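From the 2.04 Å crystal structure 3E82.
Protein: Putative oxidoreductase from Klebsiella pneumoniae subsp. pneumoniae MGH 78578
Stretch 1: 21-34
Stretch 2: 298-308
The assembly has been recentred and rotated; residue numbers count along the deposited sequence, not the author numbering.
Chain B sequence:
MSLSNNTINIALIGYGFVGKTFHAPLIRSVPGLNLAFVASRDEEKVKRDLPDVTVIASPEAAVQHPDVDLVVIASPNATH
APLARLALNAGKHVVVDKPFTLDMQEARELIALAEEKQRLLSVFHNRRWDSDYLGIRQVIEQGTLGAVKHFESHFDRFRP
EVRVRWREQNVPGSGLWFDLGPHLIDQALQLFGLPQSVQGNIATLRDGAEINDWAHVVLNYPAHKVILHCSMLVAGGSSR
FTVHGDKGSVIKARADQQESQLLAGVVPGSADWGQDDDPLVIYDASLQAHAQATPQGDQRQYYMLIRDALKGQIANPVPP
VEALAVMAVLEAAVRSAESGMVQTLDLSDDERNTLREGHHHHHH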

ATOM      1  N   THR B  21      17.660  15.410 -23.779  1.00 24.18           N
ATOM      2  CA  THR B  21      17.902  15.480 -22.341  1.00 25.04           C
ATOM      3  C   THR B  21      18.622  14.285 -21.734  1.00 23.66           C
ATOM      4  O   THR B  21      19.410  14.445 -20.808  1.00 24.53           O
ATOM      5  CB  THR B  21      16.575  15.674 -21.572  1.00 25.47           C
ATOM      6  OG1 THR B  21      15.784  16.671 -22.227  1.00 27.17           O
ATOM      7  CG2 THR B  21      16.847  16.122 -20.142  1.00 25.67           C
ATOM      8  N   PHE B  22      18.350  13.097 -22.256  1.00 24.25           N
ATOM      9  CA  PHE B  22      18.943  11.864 -21.744  1.00 23.99           C
ATOM     10  C   PHE B  22      20.060  11.250 -22.585  1.00 24.43           C
ATOM     11  O   PHE B  22      21.241  11.338 -22.239  1.00 23.65           O
ATOM     12  CB  PHE B  22      17.844  10.807 -21.557  1.00 25.88           C
ATOM     13  CG  PHE B  22      17.000  11.012 -20.333  1.00 28.12           C
ATOM     14  CD1 PHE B  22      17.201  10.223 -19.195  1.00 28.62           C
ATOM     15  CD2 PHE B  22      16.019  11.997 -20.307  1.00 28.30           C
ATOM     16  CE1 PHE B  22      16.426  10.417 -18.044  1.00 30.20           C
ATOM     17  CE2 PHE B  22      15.238  12.203 -19.162  1.00 29.91           C
ATOM     18  CZ  PHE B  22      15.442  11.411 -18.030  1.00 30.52           C
ATOM     19  N   HIS B  23      19.669  10.632 -23.693  1.00 23.08           N
ATOM     20  CA  HIS B  23      20.595   9.934 -24.569  1.00 23.34           C
ATOM     21  C   HIS B  23      21.852  10.653 -25.040  1.00 23.53           C
ATOM     22  O   HIS B  23      22.956  10.145 -24.838  1.00 22.21           O
ATOM     23  CB  HIS B  23      19.824   9.381 -25.757  1.00 23.00           C
ATOM     24  CG  HIS B  23      18.764   8.402 -25.363  1.00 22.58           C
ATOM     25  ND1 HIS B  23      19.054   7.189 -24.775  1.00 22.82           N
ATOM     26  CD2 HIS B  23      17.416   8.465 -25.451  1.00 24.23           C
ATOM     27  CE1 HIS B  23      17.931   6.548 -24.518  1.00 24.26           C
ATOM     28  NE2 HIS B  23      16.922   7.299 -24.919  1.00 24.27           N
ATOM     29  N   ALA B  24      21.708  11.822 -25.657  1.00 23.07           N
ATOM     30  CA  ALA B  24      22.891  12.533 -26.132  1.00 23.38           C
ATOM     31  C   ALA B  24      23.911  12.789 -25.018  1.00 23.09           C
ATOM     32  O   ALA B  24      25.092  12.464 -25.171  1.00 23.16           O
ATOM     33  CB  ALA B  24      22.496  13.841 -26.798  1.00 20.28           C
ATOM     34  N   PRO B  25      23.475  13.373 -23.883  1.00 23.04           N
ATOM     35  CA  PRO B  25      24.395  13.655 -22.767  1.00 22.87           C
ATOM     36  C   PRO B  25      25.047  12.413 -22.163  1.00 23.42           C
ATOM     37  O   PRO B  25      26.246  12.401 -21.872  1.00 23.59           O
ATOM     38  CB  PRO B  25      23.501  14.378 -21.758  1.00 21.87           C
ATOM     39  CG  PRO B  25      22.512  15.087 -22.654  1.00 22.87           C
ATOM     40  CD  PRO B  25      22.164  13.995 -23.636  1.00 21.86           C
ATOM     41  N   LEU B  26      24.250  11.370 -21.964  1.00 22.39           N
ATOM     42  CA  LEU B  26      24.763  10.133 -21.399  1.00 22.06           C
ATOM     43  C   LEU B  26      25.786   9.489 -22.346  1.00 23.44           C
ATOM     44  O   LEU B  26      26.910   9.180 -21.946  1.00 23.02           O
ATOM     45  CB  LEU B  26      23.605   9.169 -21.130  1.00 20.59           C
ATOM     46  CG  LEU B  26      22.649   9.577 -19.999  1.00 21.39           C
ATOM     47  CD1 LEU B  26      21.395   8.699 -20.025  1.00 18.82           C
ATOM     48  CD2 LEU B  26      23.374   9.460 -18.655  1.00 19.97           C
ATOM     49  N   ILE B  27      25.398   9.304 -23.603  1.00 22.62           N
ATOM     50  CA  ILE B  27      26.278   8.688 -24.587  1.00 22.64           C
ATOM     51  C   ILE B  27      27.609   9.419 -24.734  1.00 25.29           C
ATOM     52  O   ILE B  27      28.673   8.792 -24.776  1.00 25.08           O
ATOM     53  CB  ILE B  27      25.599   8.622 -25.977  1.00 22.85           C
ATOM     54  CG1 ILE B  27      24.384   7.691 -25.917  1.00 23.19           C
ATOM     55  CG2 ILE B  27      26.597   8.129 -27.022  1.00 21.88           C
ATOM     56  CD1 ILE B  27      23.522   7.706 -27.165  1.00 23.33           C
ATOM     57  N   ARG B  28      27.548  10.744 -24.814  1.00 24.34           N
ATOM     58  CA  ARG B  28      28.752  11.545 -24.979  1.00 26.92           C
ATOM     59  C   ARG B  28      29.675  11.491 -23.764  1.00 26.77           C
ATOM     60  O   ARG B  28      30.853  11.827 -23.861  1.00 25.52           O
ATOM     61  CB  ARG B  28      28.361  12.993 -25.315  1.00 28.22           C
ATOM     62  CG  ARG B  28      27.764  13.133 -26.731  1.00 30.43           C
ATOM     63  CD  ARG B  28      26.996  14.436 -26.938  1.00 32.54           C
ATOM     64  NE  ARG B  28      27.829  15.622 -26.742  1.00 36.09           N
ATOM     65  CZ  ARG B  28      28.898  15.926 -27.472  1.00 37.67           C
ATOM     66  NH1 ARG B  28      29.289  15.134 -28.467  1.00 40.16           N
ATOM     67  NH2 ARG B  28      29.582  17.027 -27.204  1.00 37.29           N
ATOM     68  N   SER B  29      29.145  11.041 -22.629  1.00 25.42           N
ATOM     69  CA  SER B  29      29.935  10.949 -21.403  1.00 25.59           C
ATOM     70  C   SER B  29      30.582   9.576 -21.220  1.00 25.33           C
ATOM     71  O   SER B  29      31.324   9.355 -20.264  1.00 25.56           O
ATOM     72  CB  SER B  29      29.054  11.239 -20.187  1.00 25.05           C
ATOM     73  OG  SER B  29      28.200  10.135 -19.925  1.00 25.16           O
ATOM     74  N   VAL B  30      30.303   8.659 -22.138  1.00 24.36           N
ATOM     75  CA  VAL B  30      30.843   7.309 -22.056  1.00 25.53           C
ATOM     76  C   VAL B  30      31.885   7.041 -23.136  1.00 26.80           C
ATOM     77  O   VAL B  30      31.555   6.939 -24.322  1.00 26.51           O
ATOM     78  CB  VAL B  30      29.715   6.253 -22.183  1.00 23.22           C
ATOM     79  CG1 VAL B  30      30.301   4.854 -22.174  1.00 22.27           C
ATOM     80  CG2 VAL B  30      28.717   6.421 -21.051  1.00 23.26           C
ATOM     81  N   PRO B  31      33.163   6.923 -22.738  1.00 27.13           N
ATOM     82  CA  PRO B  31      34.251   6.662 -23.685  1.00 27.12           C
ATOM     83  C   PRO B  31      34.017   5.367 -24.467  1.00 25.96           C
ATOM     84  O   PRO B  31      33.435   4.409 -23.950  1.00 25.25           O
ATOM     85  CB  PRO B  31      35.480   6.571 -22.780  1.00 28.97           C
ATOM     86  CG  PRO B  31      35.137   7.487 -21.663  1.00 29.78           C
ATOM     87  CD  PRO B  31      33.694   7.129 -21.381  1.00 27.38           C
ATOM     88  N   GLY B  32      34.478   5.341 -25.710  1.00 25.00           N
ATOM     89  CA  GLY B  32      34.305   4.151 -26.522  1.00 23.75           C
ATOM     90  C   GLY B  32      33.070   4.267 -27.388  1.00 23.28           C
ATOM     91  O   GLY B  32      32.948   3.577 -28.400  1.00 22.55           O
ATOM     92  N   LEU B  33      32.155   5.146 -26.985  1.00 21.54           N
ATOM     93  CA  LEU B  33      30.930   5.369 -27.737  1.00 22.90           C
ATOM     94  C   LEU B  33      31.058   6.686 -28.487  1.00 23.00           C
ATOM     95  O   LEU B  33      31.553   7.671 -27.947  1.00 24.31           O
ATOM     96  CB  LEU B  33      29.723   5.442 -26.800  1.00 21.11           C
ATOM     97  CG  LEU B  33      29.395   4.203 -25.969  1.00 21.46           C
ATOM     98  CD1 LEU B  33      28.073   4.442 -25.254  1.00 22.08           C
ATOM     99  CD2 LEU B  33      29.300   2.966 -26.877  1.00 21.18           C
ATOM    100  N   ASN B  34      30.609   6.712 -29.731  1.00 23.11           N
ATOM    101  CA  ASN B  34      30.700   7.936 -30.512  1.00 22.70           C
ATOM    102  C   ASN B  34      29.356   8.283 -31.159  1.00 20.75           C
ATOM    103  O   ASN B  34      28.872   7.570 -32.030  1.00 17.42           O
ATOM    104  CB  ASN B  34      31.808   7.776 -31.572  1.00 23.12           C
ATOM    105  CG  ASN B  34      31.827   8.903 -32.589  1.00 25.68           C
ATOM    106  OD1 ASN B  34      31.634  10.073 -32.256  1.00 25.61           O
ATOM    107  ND2 ASN B  34      32.077   8.550 -33.842  1.00 28.64           N
ATOM    108  N   ASP B 298      24.144   6.252 -11.006  1.00 22.45           N
ATOM    109  CA  ASP B 298      24.706   6.622 -12.303  1.00 20.89           C
ATOM    110  C   ASP B 298      24.169   5.795 -13.464  1.00 20.87           C
ATOM    111  O   ASP B 298      24.674   4.713 -13.759  1.00 19.30           O
ATOM    112  CB  ASP B 298      26.230   6.534 -12.278  1.00 22.83           C
ATOM    113  CG  ASP B 298      26.858   6.975 -13.591  1.00 24.18           C
ATOM    114  OD1 ASP B 298      26.175   7.683 -14.369  1.00 23.79           O
ATOM    115  OD2 ASP B 298      28.033   6.620 -13.836  1.00 23.68           O
ATOM    116  N   GLN B 299      23.155   6.319 -14.139  1.00 19.11           N
ATOM    117  CA  GLN B 299      22.572   5.603 -15.263  1.00 21.08           C
ATOM    118  C   GLN B 299      23.515   5.478 -16.472  1.00 19.87           C
ATOM    119  O   GLN B 299      23.204   4.780 -17.433  1.00 21.72           O
ATOM    120  CB  GLN B 299      21.239   6.252 -15.676  1.00 21.43           C
ATOM    121  CG  GLN B 299      21.325   7.672 -16.179  1.00 21.74           C
ATOM    122  CD  GLN B 299      19.942   8.284 -16.353  1.00 25.82           C
ATOM    123  OE1 GLN B 299      19.202   7.932 -17.273  1.00 24.62           O
ATOM    124  NE2 GLN B 299      19.580   9.191 -15.449  1.00 25.51           N
ATOM    125  N   ARG B 300      24.669   6.141 -16.423  1.00 20.27           N
ATOM    126  CA  ARG B 300      25.632   6.026 -17.515  1.00 18.61           C
ATOM    127  C   ARG B 300      26.044   4.555 -17.574  1.00 19.00           C
ATOM    128  O   ARG B 300      26.571   4.085 -18.586  1.00 19.25           O
ATOM    129  CB  ARG B 300      26.874   6.902 -17.259  1.00 19.77           C
ATOM    130  CG  ARG B 300      26.617   8.400 -17.277  1.00 18.57           C
ATOM    131  CD  ARG B 300      27.828   9.210 -16.790  1.00 20.98           C
ATOM    132  NE  ARG B 300      29.052   8.869 -17.515  1.00 22.33           N
ATOM    133  CZ  ARG B 300      30.012   8.075 -17.046  1.00 25.06           C
ATOM    134  NH1 ARG B 300      29.898   7.535 -15.836  1.00 24.58           N
ATOM    135  NH2 ARG B 300      31.085   7.818 -17.791  1.00 23.86           N
ATOM    136  N   GLN B 301      25.809   3.831 -16.478  1.00 17.62           N
ATOM    137  CA  GLN B 301      26.151   2.418 -16.413  1.00 17.16           C
ATOM    138  C   GLN B 301      25.442   1.647 -17.522  1.00 17.87           C
ATOM    139  O   GLN B 301      25.995   0.698 -18.074  1.00 16.47           O
ATOM    140  CB  GLN B 301      25.775   1.817 -15.052  1.00 19.53           C
ATOM    141  CG  GLN B 301      26.749   2.133 -13.915  1.00 23.08           C
ATOM    142  CD  GLN B 301      28.128   1.517 -14.130  1.00 26.84           C
ATOM    143  OE1 GLN B 301      28.251   0.327 -14.417  1.00 26.34           O
ATOM    144  NE2 GLN B 301      29.171   2.326 -13.979  1.00 29.08           N
ATOM    145  N   TYR B 302      24.216   2.051 -17.850  1.00 17.52           N
ATOM    146  CA  TYR B 302      23.488   1.367 -18.916  1.00 18.31           C
ATOM    147  C   TYR B 302      24.327   1.359 -20.202  1.00 18.04           C
ATOM    148  O   TYR B 302      24.496   0.324 -20.833  1.00 18.71           O
ATOM    149  CB  TYR B 302      22.154   2.058 -19.208  1.00 17.71           C
ATOM    150  CG  TYR B 302      21.398   1.406 -20.344  1.00 19.53           C
ATOM    151  CD1 TYR B 302      20.599   0.283 -20.120  1.00 17.97           C
ATOM    152  CD2 TYR B 302      21.518   1.879 -21.662  1.00 17.46           C
ATOM    153  CE1 TYR B 302      19.937  -0.359 -21.168  1.00 18.19           C
ATOM    154  CE2 TYR B 302      20.857   1.238 -22.723  1.00 18.50           C
ATOM    155  CZ  TYR B 302      20.073   0.120 -22.465  1.00 18.10           C
ATOM    156  OH  TYR B 302      19.441  -0.541 -23.489  1.00 20.36           O
ATOM    157  N   TYR B 303      24.840   2.522 -20.587  1.00 18.19           N
ATOM    158  CA  TYR B 303      25.636   2.631 -21.804  1.00 18.64           C
ATOM    159  C   TYR B 303      27.040   2.046 -21.669  1.00 20.40           C
ATOM    160  O   TYR B 303      27.589   1.517 -22.633  1.00 19.42           O
ATOM    161  CB  TYR B 303      25.698   4.092 -22.267  1.00 18.40           C
ATOM    162  CG  TYR B 303      24.477   4.499 -23.073  1.00 18.18           C
ATOM    163  CD1 TYR B 303      24.200   3.893 -24.297  1.00 18.73           C
ATOM    164  CD2 TYR B 303      23.580   5.452 -22.596  1.00 16.50           C
ATOM    165  CE1 TYR B 303      23.056   4.224 -25.031  1.00 18.50           C
ATOM    166  CE2 TYR B 303      22.428   5.794 -23.319  1.00 17.93           C
ATOM    167  CZ  TYR B 303      22.172   5.174 -24.537  1.00 20.17           C
ATOM    168  OH  TYR B 303      21.035   5.483 -25.261  1.00 18.56           O
HETATM  169  N   MSE B 304      27.621   2.128 -20.477  1.00 21.06           N
HETATM  170  CA  MSE B 304      28.948   1.560 -20.266  1.00 22.51           C
HETATM  171  C   MSE B 304      28.852   0.043 -20.399  1.00 21.37           C
HETATM  172  O   MSE B 304      29.727  -0.601 -20.982  1.00 19.45           O
HETATM  173  CB  MSE B 304      29.471   1.938 -18.884  1.00 25.95           C
HETATM  174  CG  MSE B 304      29.505   3.429 -18.651  1.00 35.09           C
HETATM  175 SE   MSE B 304      30.226   3.903 -16.924  1.00 47.75          SE
HETATM  176  CE  MSE B 304      28.651   4.481 -15.996  1.00 47.01           C
ATOM    177  N   LEU B 305      27.767  -0.523 -19.876  1.00 20.08           N
ATOM    178  CA  LEU B 305      27.562  -1.966 -19.947  1.00 19.85           C
ATOM    179  C   LEU B 305      27.163  -2.415 -21.356  1.00 19.51           C
ATOM    180  O   LEU B 305      27.592  -3.472 -21.824  1.00 17.48           O
ATOM    181  CB  LEU B 305      26.519  -2.396 -18.911  1.00 19.79           C
ATOM    182  CG  LEU B 305      26.950  -2.199 -17.446  1.00 20.50           C
ATOM    183  CD1 LEU B 305      25.788  -2.514 -16.514  1.00 21.99           C
ATOM    184  CD2 LEU B 305      28.143  -3.108 -17.128  1.00 21.31           C
ATOM    185  N   ILE B 306      26.350  -1.613 -22.042  1.00 20.48           N
ATOM    186  CA  ILE B 306      25.953  -1.953 -23.406  1.00 19.89           C
ATOM    187  C   ILE B 306      27.237  -1.934 -24.245  1.00 20.04           C
ATOM    188  O   ILE B 306      27.440  -2.774 -25.127  1.00 20.49           O
ATOM    189  CB  ILE B 306      24.955  -0.917 -23.979  1.00 20.38           C
ATOM    190  CG1 ILE B 306      23.537  -1.178 -23.433  1.00 20.16           C
ATOM    191  CG2 ILE B 306      25.020  -0.929 -25.501  1.00 17.85           C
ATOM    192  CD1 ILE B 306      22.839  -2.415 -23.995  1.00 20.57           C
ATOM    193  N   ARG B 307      28.091  -0.956 -23.960  1.00 20.43           N
ATOM    194  CA  ARG B 307      29.374  -0.814 -24.645  1.00 23.31           C
ATOM    195  C   ARG B 307      30.171  -2.097 -24.434  1.00 23.72           C
ATOM    196  O   ARG B 307      30.597  -2.747 -25.387  1.00 23.72           O
ATOM    197  CB  ARG B 307      30.162   0.366 -24.057  1.00 22.55           C
ATOM    198  CG  ARG B 307      31.546   0.576 -24.664  1.00 25.21           C
ATOM    199  CD  ARG B 307      32.375   1.534 -23.805  1.00 26.09           C
ATOM    200  NE  ARG B 307      32.483   1.013 -22.443  1.00 26.59           N
ATOM    201  CZ  ARG B 307      32.934   1.696 -21.398  1.00 27.33           C
ATOM    202  NH1 ARG B 307      33.337   2.953 -21.537  1.00 25.60           N
ATOM    203  NH2 ARG B 307      32.967   1.117 -20.203  1.00 26.75           N
ATOM    204  N   ASP B 308      30.356  -2.459 -23.170  1.00 23.38           N
ATOM    205  CA  ASP B 308      31.113  -3.653 -22.839  1.00 23.49           C
ATOM    206  C   ASP B 308      30.514  -4.902 -23.467  1.00 23.04           C
ATOM    207  O   ASP B 308      31.244  -5.792 -23.919  1.00 20.69           O
ATOM    208  CB  ASP B 308      31.210  -3.811 -21.323  1.00 24.89           C
ATOM    209  CG  ASP B 308      31.984  -2.678 -20.677  1.00 27.00           C
ATOM    210  OD1 ASP B 308      32.792  -2.051 -21.391  1.00 26.65           O
ATOM    211  OD2 ASP B 308      31.791  -2.417 -19.466  1.00 27.78           O
TER

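A helix, with the turn and strand start that follow it, packs on a second helix around one tyrosine, and two arginines of the second stretch donate to backbone carbonyls where the first helix gives way to a turn. The axes cross at -57° and approach to 9.3 Å, close enough for side chains to pack directly.

Tyr303 has the largest area covered by the other stretch, and its surfaces are used in different ways. Ile27 CG1 sits 3.7 Å from the centroid of the Tyr303 ring, 14° off the normal, a CH-pi contact over one face. At the ring's edge, Tyr303 OH and His23 ND1 share a hydrogen bond of 2.7 Å, so the phenol is buried with its polar end satisfied. Nearer the backbone, Leu33 CD1 and Val30 CG2 pack against Tyr303 CB at 3.8 and 4.0 Å. Val30 also meets the selenomethionine at 304, with CG1 3.9 Å from Met304 CG.

Arg300 shows how one guanidinium can serve both stretches. Its NH2 donates to Ser29 O (2.9 Å, nearly linear) and its NE to Ser29 OG (2.9 Å), while that hydroxyl donates in turn to Leu26 O at 2.6 Å. On its own stretch, Arg300 NH1 makes a salt bridge to Asp298 OD2 at 2.9 Å, and Asp298 OD1 caps Arg300 N at 3.0 Å; one aspartate thus serves both helix start and guanidinium. The aliphatic part still packs, with Arg300 CG 3.7 Å from Leu26 CD2.

Two helical turns on, Arg307 NH1 donates to Pro31 O at 2.8 Å and 170°, within the type II turn from Val30 to Leu33. Gly32 fits there for two reasons: an ideal CB would lie 2.9 Å from Arg307 CD, and it would jam against the preceding carbonyl.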